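Local coordinates for protein allantoin racemase (Pseudomonas fluorescens, PDB 5LFD) that probably interconverts the D and L forms of 5-monosubstituted hydantoins, at residues M1-V6 against T30-L35. Residues are numbered along the deposited sequence; the frame is centred on the assembly and turned at random.
Sequences MRILVV and TEIVGL
Arg2 and Glu31 lie side by side on one face of a parallel strand pair, and the arginine reaches its partner by a bent route. From CB, on the face shared with Glu31 and Val33, CG lies anti to the backbone N (chi1 -168°); it and CD run past one methyl of Val33, with Arg2 CD 3.9 Å from Val33 CG2. A turn at chi3 of -90° then brings NE and NH2 to the Glu31 carboxylate, whose OE2 lies 2.9 Å from Arg2 NE and 2.8 Å from Arg2 NH2. This salt bridge is close but poorly directed, both hydrogen bonds being weak, with the two planar groups 79° apart. Arg2 NH1 is taken up by Pro67 O.

Beneath the ion pair the backbones form a regular parallel ladder: Ile3 and Val5 each give their NH to one residue of 31-35 and their C=O to another. On the same face as Arg2, Leu4 CD2 packs 3.9 Å from Val33 CG1. Across the sheet, Val5 CG2 meets Ile32 CG2 at 3.7 Å. These are the two strands of a beta-alpha-beta unit, joined through helix 12-23. Strand 70-74 flanks 2-6 on its other edge, while helix 47-63 packs against Val6 and Leu35 and helix 201-214 against Met1 and Ile3.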
# COMPACT_ATOMS: atom_id res chain seq x y z
N MET A 1 35.40 -4.46 21.37
CA MET A 1 34.21 -5.36 21.21
C MET A 1 34.53 -6.39 20.15
O MET A 1 35.47 -6.18 19.36
CB MET A 1 32.92 -4.54 20.82
CG MET A 1 32.88 -3.99 19.38
SD MET A 1 31.39 -3.05 18.80
CE MET A 1 31.52 -1.58 19.84
N ARG A 2 33.75 -7.48 20.12
CA ARG A 2 33.87 -8.53 19.14
C ARG A 2 32.56 -8.69 18.30
O ARG A 2 31.51 -8.93 18.86
CB ARG A 2 34.20 -9.87 19.82
CG ARG A 2 34.62 -10.93 18.84
CD ARG A 2 35.02 -12.21 19.53
NE ARG A 2 36.46 -12.17 19.83
CZ ARG A 2 36.96 -12.45 21.02
NH1 ARG A 2 36.15 -12.83 22.00
NH2 ARG A 2 38.25 -12.38 21.22
N ILE A 3 32.71 -8.64 16.99
CA ILE A 3 31.60 -8.80 16.07
C ILE A 3 31.83 -10.01 15.15
O ILE A 3 32.84 -10.07 14.40
CB ILE A 3 31.47 -7.52 15.18
CG1 ILE A 3 31.27 -6.24 16.05
CG2 ILE A 3 30.40 -7.73 14.12
CD1 ILE A 3 31.47 -4.95 15.22
N LEU A 4 30.91 -10.98 15.20
CA LEU A 4 30.97 -12.08 14.24
C LEU A 4 30.46 -11.62 12.88
O LEU A 4 29.33 -11.12 12.77
CB LEU A 4 30.18 -13.30 14.75
CG LEU A 4 30.48 -13.81 16.17
CD1 LEU A 4 29.61 -15.03 16.50
CD2 LEU A 4 31.99 -14.04 16.47
N VAL A 5 31.29 -11.77 11.85
CA VAL A 5 30.90 -11.57 10.44
C VAL A 5 30.80 -12.89 9.67
O VAL A 5 31.82 -13.51 9.28
CB VAL A 5 31.88 -10.63 9.70
CG1 VAL A 5 31.41 -10.35 8.29
CG2 VAL A 5 31.99 -9.31 10.46
N VAL A 6 29.55 -13.31 9.40
CA VAL A 6 29.32 -14.66 8.91
C VAL A 6 28.94 -14.67 7.44
O VAL A 6 27.96 -14.00 7.00
CB VAL A 6 28.25 -15.37 9.77
CG1 VAL A 6 28.26 -16.85 9.46
CG2 VAL A 6 28.49 -15.14 11.24
N THR A 30 37.66 -2.55 17.99
CA THR A 30 36.68 -3.54 17.45
C THR A 30 37.39 -4.75 16.85
O THR A 30 38.21 -4.62 15.95
CB THR A 30 35.68 -2.92 16.41
OG1 THR A 30 34.84 -1.98 17.09
CG2 THR A 30 34.79 -4.00 15.80
N GLU A 31 37.06 -5.92 17.34
CA GLU A 31 37.59 -7.16 16.72
C GLU A 31 36.56 -7.78 15.73
O GLU A 31 35.42 -7.99 16.10
CB GLU A 31 38.02 -8.16 17.79
CG GLU A 31 38.76 -9.34 17.19
CD GLU A 31 38.88 -10.50 18.15
OE1 GLU A 31 39.25 -11.58 17.66
OE2 GLU A 31 38.62 -10.32 19.38
N ILE A 32 36.97 -7.99 14.48
CA ILE A 32 36.17 -8.74 13.48
C ILE A 32 36.59 -10.21 13.44
O ILE A 32 37.76 -10.53 13.26
CB ILE A 32 36.32 -8.18 12.04
CG1 ILE A 32 35.87 -6.71 11.93
CG2 ILE A 32 35.60 -9.08 11.04
CD1 ILE A 32 34.40 -6.44 12.19
N VAL A 33 35.62 -11.10 13.58
CA VAL A 33 35.84 -12.51 13.55
C VAL A 33 34.99 -13.05 12.38
O VAL A 33 33.74 -13.19 12.49
CB VAL A 33 35.44 -13.15 14.89
CG1 VAL A 33 35.39 -14.66 14.74
CG2 VAL A 33 36.45 -12.76 15.97
N GLY A 34 35.66 -13.29 11.26
CA GLY A 34 35.01 -13.76 10.04
C GLY A 34 34.82 -15.27 10.07
O GLY A 34 35.80 -16.02 10.23
N LEU A 35 33.57 -15.72 9.92
CA LEU A 35 33.19 -17.16 10.04
C LEU A 35 32.66 -17.72 8.72
O LEU A 35 31.93 -17.04 7.99
CB LEU A 35 32.13 -17.36 11.14
CG LEU A 35 32.53 -17.01 12.57
CD1 LEU A 35 31.38 -17.24 13.52
CD2 LEU A 35 33.73 -17.86 12.98